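Local coordinates for protein xyloglucan-specific endo-beta-1,4-glucanase (Uncultured bacterium, PDB 4W88) that hydrolyses internal beta-1,4-glucosidic linkages in xyloglucan, acting as a family 5 glycoside hydrolase with a barrel-shaped catalytic domain, at residues 114-117 with 118-122; 121-124 with 125-129; 145-148 with 149-152; 168-171 with 172-176. The protein carries 1 engineered substitution. One frame throughout, in Å; residues are numbered along the deposited sequence.

Overall arrangement
All four contacts belong to one wall of the eight-stranded parallel (beta/alpha)8 barrel, on the same side of the chain's centre. Contacts 1 and 2 follow one another along helix 117-134, sharing Cys121 and Glu122, with centres about 11 Å apart. Contact 3 comes next, in the loop leaving strand 142-145, and contact 4 ends the series on helix 164-182. Side chains of contact 4 pack against contacts 1 and 2, so the two outer helices lie against each other, while contact 3 touches contacts 2 and 4 from the barrel side. Its centre lies about 9 Å from that of the chain, and it carries the sugar-binding Glu149; the two helices pack side by side against this loop from outside.

Contact 1 (114-117 with 118-122)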
# COMPACT_ATOMS: atom_id res chain seq x y z
N PRO A 114 -9.25 6.20 20.39
CA PRO A 114 -9.67 7.61 20.20
C PRO A 114 -9.27 8.53 21.37
O PRO A 114 -9.10 9.73 21.20
CB PRO A 114 -11.21 7.49 20.12
CG PRO A 114 -11.42 6.13 19.58
CD PRO A 114 -10.40 5.29 20.29
N ASN A 115 -9.06 7.96 22.54
CA ASN A 115 -8.63 8.77 23.67
C ASN A 115 -7.21 9.21 23.59
O ASN A 115 -6.82 10.04 24.38
CB ASN A 115 -8.81 8.04 24.97
CG ASN A 115 -10.25 7.77 25.25
OD1 ASN A 115 -11.15 8.55 24.88
ND2 ASN A 115 -10.50 6.67 25.85
N ASN A 116 -6.46 8.66 22.65
CA ASN A 116 -5.05 9.01 22.49
C ASN A 116 -4.79 9.80 21.22
O ASN A 116 -3.67 9.73 20.67
CB ASN A 116 -4.23 7.74 22.47
CG ASN A 116 -2.81 7.97 22.75
OD1 ASN A 116 -2.43 8.93 23.49
ND2 ASN A 116 -1.96 7.07 22.19
N GLU A 117 -5.79 10.56 20.78
CA GLU A 117 -5.69 11.20 19.46
C GLU A 117 -4.47 12.13 19.34
O GLU A 117 -3.77 12.09 18.31
CB GLU A 117 -6.97 11.93 19.17
CG GLU A 117 -6.93 12.76 17.90
CD GLU A 117 -8.26 13.37 17.57
OE1 GLU A 117 -8.27 14.48 17.17
OE2 GLU A 117 -9.30 12.75 17.62
N ALA A 118 -4.23 12.96 20.34
CA ALA A 118 -3.18 13.93 20.22
C ALA A 118 -1.85 13.26 20.02
O ALA A 118 -1.12 13.63 19.11
CB ALA A 118 -3.14 14.87 21.45
N ALA A 119 -1.48 12.30 20.87
CA ALA A 119 -0.21 11.62 20.75
C ALA A 119 -0.07 10.93 19.41
O ALA A 119 1.03 10.92 18.83
CB ALA A 119 -0.04 10.57 21.85
N LEU A 120 -1.16 10.35 18.92
CA LEU A 120 -1.16 9.67 17.59
C LEU A 120 -0.93 10.62 16.42
O LEU A 120 -0.04 10.38 15.57
CB LEU A 120 -2.46 8.90 17.34
CG LEU A 120 -2.62 7.68 18.28
CD1 LEU A 120 -4.06 7.18 18.29
CD2 LEU A 120 -1.69 6.49 18.00
N CYS A 121 -1.68 11.71 16.41
CA CYS A 121 -1.53 12.69 15.40
C CYS A 121 -0.13 13.31 15.38
O CYS A 121 0.43 13.56 14.28
CB CYS A 121 -2.59 13.82 15.56
SG CYS A 121 -4.20 13.34 14.94
N GLU A 122 0.38 13.60 16.57
CA GLU A 122 1.64 14.27 16.71
C GLU A 122 2.80 13.37 16.24
O GLU A 122 3.74 13.84 15.53
CB GLU A 122 1.87 14.74 18.16
CG GLU A 122 0.93 15.87 18.49
CD GLU A 122 0.88 16.24 19.95
OE1 GLU A 122 1.81 15.99 20.72
OE2 GLU A 122 -0.14 16.95 20.25
O HOH W 1 -5.50 12.96 23.02
O HOH W 2 -3.00 11.59 23.32
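Two backbone hydrogen bonds, Leu120 N to Asn116 O (3.1 Å) and Cys121 N to Glu117 O (2.8 Å), wind residues 116-121 into the opening turn of a helix. Leu120 covers the Asn116 carbonyl from one side: its CG lies 3.3 Å from Asn116 O, and the two side chains cross at about a right angle, with Asn116 ND2 near that same carbon. Asn116 occupies the N-cap position but makes no direct capping bond. With CG anti to the backbone N (chi1 -161°), its amide swings forward along the turn, bringing OD1 to 3.3 Å from Ala119 CB. Here begins helix 117-134, one of the outer helices of the (beta/alpha)8 barrel, reached by the loop that leaves strand 97-101. Water stands in for the missing cap: one molecule donates to Asn116 OD1 (2.7 Å) and accepts from Ala119 N (3.0 Å), while another accepts from Ala118 N. Away from these waters, Glu117 CG, opposite its own nitrogen about the first bond (chi1 174°), passes 4.1 Å from Cys121 SG, and the chain extends beyond it to touch Leu169 and Ala172 of helix 164-182; Leu120 meets Met173 of that helix.

Contact 2 (121-124 with 125-129)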
# COMPACT_ATOMS: atom_id res chain seq x y z
N CYS A 121 -1.68 11.71 16.41
CA CYS A 121 -1.53 12.69 15.40
C CYS A 121 -0.13 13.31 15.38
O CYS A 121 0.43 13.56 14.28
CB CYS A 121 -2.59 13.82 15.56
SG CYS A 121 -4.20 13.34 14.94
N GLU A 122 0.38 13.60 16.57
CA GLU A 122 1.64 14.27 16.71
C GLU A 122 2.80 13.37 16.24
O GLU A 122 3.74 13.84 15.53
CB GLU A 122 1.87 14.74 18.16
CG GLU A 122 0.93 15.87 18.49
CD GLU A 122 0.88 16.24 19.95
OE1 GLU A 122 1.81 15.99 20.72
OE2 GLU A 122 -0.14 16.95 20.25
N GLU A 123 2.70 12.09 16.60
CA GLU A 123 3.75 11.14 16.17
C GLU A 123 3.71 11.00 14.61
O GLU A 123 4.76 11.05 13.96
CB GLU A 123 3.69 9.78 16.85
CG GLU A 123 4.78 8.87 16.33
CD GLU A 123 5.20 7.70 17.23
OE1 GLU A 123 6.20 7.02 16.89
OE2 GLU A 123 4.54 7.49 18.27
N LEU A 124 2.53 10.79 14.05
CA LEU A 124 2.41 10.66 12.59
C LEU A 124 2.97 11.88 11.86
O LEU A 124 3.71 11.76 10.88
CB LEU A 124 0.95 10.45 12.20
CG LEU A 124 0.64 10.13 10.73
CD1 LEU A 124 1.26 8.82 10.29
CD2 LEU A 124 -0.84 10.10 10.41
N ALA A 125 2.62 13.06 12.35
CA ALA A 125 3.07 14.31 11.74
C ALA A 125 4.60 14.46 11.88
O ALA A 125 5.26 14.95 10.95
CB ALA A 125 2.35 15.49 12.37
N ALA A 126 5.15 14.13 13.05
CA ALA A 126 6.55 14.21 13.22
C ALA A 126 7.38 13.34 12.27
O ALA A 126 8.46 13.76 11.78
CB ALA A 126 6.94 13.96 14.66
N ILE A 127 6.86 12.13 11.98
CA ILE A 127 7.56 11.20 11.11
C ILE A 127 7.43 11.82 9.69
O ILE A 127 8.43 11.87 8.96
CB ILE A 127 6.91 9.83 11.20
CG1 ILE A 127 7.18 9.16 12.59
CG2 ILE A 127 7.41 8.89 10.08
CD1 ILE A 127 6.30 7.96 12.86
N TRP A 128 6.21 12.21 9.30
CA TRP A 128 5.98 12.68 7.95
C TRP A 128 6.66 14.00 7.66
O TRP A 128 7.06 14.23 6.49
CB TRP A 128 4.50 12.68 7.60
CG TRP A 128 4.07 11.34 7.12
CD1 TRP A 128 3.30 10.44 7.78
CD2 TRP A 128 4.50 10.71 5.93
NE1 TRP A 128 3.21 9.26 7.02
CE2 TRP A 128 3.93 9.43 5.87
CE3 TRP A 128 5.29 11.14 4.84
CZ2 TRP A 128 4.14 8.55 4.79
CZ3 TRP A 128 5.52 10.26 3.80
CH2 TRP A 128 4.97 8.98 3.78
N LYS A 129 6.81 14.88 8.66
CA LYS A 129 7.60 16.10 8.41
C LYS A 129 9.02 15.72 7.96
O LYS A 129 9.54 16.33 7.02
CB LYS A 129 7.63 17.00 9.65
CG LYS A 129 8.53 18.25 9.62
CD LYS A 129 8.31 19.10 10.88
CE LYS A 129 8.87 20.49 10.79
NZ LYS A 129 10.29 20.42 10.94
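Leu124 and Trp128 run alongside each other in one direction, one turn apart on helix 117-134 of the (beta/alpha)8 barrel. Leu124 CG is anti to its own nitrogen (chi1 -173°), which carries the leucine head forward to the indole rim: CG sits in the ring plane at the edge, and Leu124 CD1 approaches Trp128 CD1 to 3.6 Å. At their base, on the backbone, Trp128 N bonds to Leu124 O (3.0 Å), and the same carbonyl oxygen lies near the ring edge, 3.4 Å from Trp128 CD1. This is the dense side, where Phe144 and Phe177 also meet the indole. In a second buried pair only the side-chain touch is lighter: Ile127 slants across the extended Glu123 chain, with Glu123 CG 3.9 Å from Ile127 CD1, yet Ile127 CG1 packs 3.4 Å from Glu123 O; both residues touch Trp109. On the outer side, where Glu122 is exposed, the segments are joined by backbone, as in Ala126 N to Glu122 O (2.9 Å), with the small Ala126 methyl beside that oxygen. Since Trp128 NE1 donates to Gly146 O, its one side-chain polar atom is satisfied among the aromatic and aliphatic groups round it, and bond and packing together fix the indole's rotation.

Contact 3 (145-148 with 149-152). With BGC (beta-D-glucopyranose), chain C.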
# COMPACT_ATOMS: atom_id res chain seq x y z
N GLU A 145 1.90 7.64 1.05
CA GLU A 145 0.72 7.00 1.64
C GLU A 145 0.90 6.98 3.15
O GLU A 145 1.82 6.38 3.71
CB GLU A 145 0.55 5.58 1.05
CG GLU A 145 -0.68 4.80 1.59
CD GLU A 145 -0.83 3.43 0.89
OE1 GLU A 145 0.11 3.06 0.14
OE2 GLU A 145 -1.87 2.72 1.13
N GLY A 146 0.07 7.79 3.83
CA GLY A 146 0.37 8.17 5.21
C GLY A 146 0.46 7.02 6.22
O GLY A 146 1.37 7.01 7.07
N MSE A 147 -0.44 6.04 6.05
CA MSE A 147 -0.59 4.92 6.98
C MSE A 147 -0.93 3.68 6.20
O MSE A 147 -1.44 3.75 5.06
CB MSE A 147 -1.74 5.17 8.01
CG MSE A 147 -1.51 6.46 8.78
SE MSE A 147 -2.99 6.74 10.07
CE MSE A 147 -4.29 7.54 8.86
N ASN A 148 -0.70 2.54 6.86
CA ASN A 148 -1.06 1.21 6.31
C ASN A 148 -1.94 0.48 7.29
O ASN A 148 -1.54 0.22 8.44
CB ASN A 148 0.17 0.37 6.07
CG ASN A 148 -0.17 -0.95 5.42
OD1 ASN A 148 -0.60 -0.96 4.26
ND2 ASN A 148 -0.11 -2.03 6.20
N GLU A 149 -3.18 0.23 6.87
CA GLU A 149 -4.13 -0.50 7.67
C GLU A 149 -4.27 -0.03 9.12
O GLU A 149 -4.21 -0.84 10.03
CB GLU A 149 -3.90 -1.97 7.55
CG GLU A 149 -3.98 -2.49 6.13
CD GLU A 149 -3.81 -3.99 5.93
OE1 GLU A 149 -3.32 -4.71 6.85
OE2 GLU A 149 -4.12 -4.46 4.77
N PRO A 150 -4.34 1.28 9.32
CA PRO A 150 -4.38 1.78 10.70
C PRO A 150 -5.60 1.22 11.45
O PRO A 150 -6.70 1.23 10.89
CB PRO A 150 -4.47 3.29 10.52
CG PRO A 150 -5.15 3.49 9.16
CD PRO A 150 -4.50 2.38 8.33
N ARG A 151 -5.40 0.74 12.66
CA ARG A 151 -6.44 0.00 13.36
C ARG A 151 -6.00 -0.25 14.80
O ARG A 151 -4.88 0.12 15.18
CB ARG A 151 -6.74 -1.35 12.66
CG ARG A 151 -5.53 -2.30 12.66
CD ARG A 151 -5.59 -3.45 11.64
NE ARG A 151 -4.50 -4.40 11.86
CZ ARG A 151 -3.24 -4.27 11.48
NH1 ARG A 151 -2.82 -3.22 10.85
NH2 ARG A 151 -2.36 -5.23 11.72
N MSE A 152 -6.86 -0.93 15.58
CA MSE A 152 -6.52 -1.41 16.92
C MSE A 152 -6.41 -2.95 16.78
O MSE A 152 -7.45 -3.67 16.77
CB MSE A 152 -7.60 -1.06 17.96
CG MSE A 152 -7.34 -1.76 19.29
SE MSE A 152 -5.84 -0.88 20.18
CE MSE A 152 -4.43 -2.09 19.60
C2 BGC C . -5.44 -9.80 6.43
C3 BGC C . -4.49 -8.66 6.04
C4 BGC C . -4.92 -7.98 4.79
C5 BGC C . -6.45 -7.81 5.14
C6 BGC C . -6.99 -7.17 3.92
C1 BGC C . -6.84 -9.52 6.84
O2 BGC C . -4.95 -10.17 7.64
O3 BGC C . -3.23 -9.25 5.86
O4 BGC C . -3.88 -6.97 4.34
O5 BGC C . -7.20 -9.04 5.66
O6 BGC C . -8.29 -6.65 3.97
O HOH W 3 -0.19 -2.11 9.13
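Apolar contact joins Met147, a selenomethionine, to Pro150: the two side chains cross at about a right angle, Met147 CB lying 3.9 Å from Pro150 CD and SE 3.8 Å from Pro150 CB. The bend at chi3 (-83°) turns the methyl off the proline ring to Met173 and Asn174 of helix 164-182, leaving selenium by Pro150 CB and CG. Flat polar groups form the second kind of contact. Asn148 and Glu149 run side by side, amide and carboxylate planes 17° apart, with Asn148 ND2 3.9 Å from Glu149 CG. Asn148-Glu149-Pro150 is the Asn-Glu-Pro signature that follows the fourth barrel strand in family 5, whose glutamate is the acid/base catalyst in relatives; this role is probable here. Hydrogen bonds complete the site. The sugar hydroxyl O4 of the bound glucose donates to Glu149 OE2 at 2.6 Å, and His223 also bonds this oxygen. Asn148 OD1 is held by Arg59. Arg151 NH1 donates to Glu149 O (2.9 Å), which lies in the guanidinium plane, while NE forms a salt bridge with Glu158. A water ties the strip together, donating to Asn148 O (2.8 Å), accepting from Asn148 ND2 (2.9 Å) and, weakly, from Arg151 NH1.

Contact 4 (168-171 with 172-176); sequences KLIN and AMNKA
Asn171 meets the next turn of its helix through its carbonyl and its amide. Its carbonyl oxygen accepts from Lys175 N at 3.2 Å, and Lys175 CG packs at the same distance from Asn171 O. The amide reaches on through water: one molecule donates to Asn171 OD1 (2.9 Å) and accepts from Asn174 ND2 (3.0 Å), bridging two side chains three residues apart. Asn171 is also bonded to the backbone of Asp209 and Glu211, and Lys175 NZ makes a salt bridge with Glu211, so this flank of the helix is tied to the chain following helix 204-208.

The segments form part of helix 164-182, an outer helix of the (beta/alpha)8 barrel that lies against helix 117-134 on one flank and over the loop after strand 142-145 on another. Met173, a selenomethionine, lies on the flank that meets helix 117-134. Its CG is placed beside its own nitrogen (chi1 -68°) and sits 3.3 Å from Leu169 O, while the side chain crosses Leu169 at a slant, CG 4.0 Å from Leu169 CD1; Leu120 of helix 117-134 also touches Leu169. Ile170 faces the loop. Its O accepts the helical bond from Asn174 N (2.8 Å), and its CG2 branch lies 3.7 Å from Asn174 ND2. That nitrogen donates both to the bridging water and to Cys196 O at the end of barrel strand 193-196, which fixes the buried Asn174 amide in orientation alongside the Ile170 methyl.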
# COMPACT_ATOMS: atom_id res chain seq x y z
N LYS A 168 -13.64 8.38 13.11
CA LYS A 168 -13.37 9.81 13.35
C LYS A 168 -11.87 10.08 13.55
O LYS A 168 -11.33 11.05 13.01
CB LYS A 168 -14.24 10.45 14.49
CG LYS A 168 -15.76 10.44 14.33
CD LYS A 168 -16.47 11.30 15.42
CE LYS A 168 -16.75 10.55 16.74
NZ LYS A 168 -18.04 9.77 16.85
N LEU A 169 -11.20 9.23 14.35
CA LEU A 169 -9.77 9.35 14.60
C LEU A 169 -8.98 9.18 13.30
O LEU A 169 -8.02 9.92 13.06
CB LEU A 169 -9.33 8.31 15.64
CG LEU A 169 -7.83 8.14 15.86
CD1 LEU A 169 -7.21 9.44 16.41
CD2 LEU A 169 -7.55 7.01 16.82
N ILE A 170 -9.40 8.26 12.45
CA ILE A 170 -8.70 8.06 11.15
C ILE A 170 -8.78 9.35 10.35
O ILE A 170 -7.79 9.81 9.77
CB ILE A 170 -9.28 6.92 10.36
CG1 ILE A 170 -8.94 5.59 11.08
CG2 ILE A 170 -8.69 6.94 8.93
CD1 ILE A 170 -7.50 5.25 11.42
N ASN A 171 -9.96 9.96 10.34
CA ASN A 171 -10.08 11.23 9.62
C ASN A 171 -9.11 12.33 10.16
O ASN A 171 -8.51 13.06 9.35
CB ASN A 171 -11.53 11.80 9.56
CG ASN A 171 -12.46 10.91 8.80
OD1 ASN A 171 -12.09 10.24 7.84
ND2 ASN A 171 -13.69 10.84 9.27
N ALA A 172 -8.99 12.42 11.48
CA ALA A 172 -8.07 13.36 12.10
C ALA A 172 -6.61 13.04 11.73
O ALA A 172 -5.84 13.90 11.41
CB ALA A 172 -8.23 13.33 13.61
N MSE A 173 -6.28 11.77 11.69
CA MSE A 173 -4.91 11.32 11.39
C MSE A 173 -4.59 11.62 9.92
O MSE A 173 -3.48 12.05 9.61
CB MSE A 173 -4.65 9.82 11.75
CG MSE A 173 -4.70 9.70 13.28
SE MSE A 173 -4.32 7.85 13.84
CE MSE A 173 -2.35 7.89 13.69
N ASN A 174 -5.53 11.34 9.01
CA ASN A 174 -5.34 11.65 7.56
C ASN A 174 -5.00 13.16 7.43
O ASN A 174 -4.12 13.55 6.66
CB ASN A 174 -6.58 11.29 6.72
CG ASN A 174 -6.68 9.81 6.42
OD1 ASN A 174 -5.66 9.08 6.38
ND2 ASN A 174 -7.91 9.35 6.22
N LYS A 175 -5.75 14.01 8.15
CA LYS A 175 -5.53 15.47 8.10
C LYS A 175 -4.18 15.85 8.62
O LYS A 175 -3.54 16.74 8.08
CB LYS A 175 -6.57 16.31 8.89
CG LYS A 175 -7.93 16.09 8.49
CD LYS A 175 -8.83 17.23 8.93
CE LYS A 175 -10.13 16.59 9.35
NZ LYS A 175 -11.27 17.53 9.49
N ALA A 176 -3.74 15.17 9.67
CA ALA A 176 -2.47 15.48 10.30
C ALA A 176 -1.31 15.20 9.33
O ALA A 176 -0.35 15.92 9.23
CB ALA A 176 -2.30 14.68 11.54
O HOH W 4 -10.16 11.31 5.99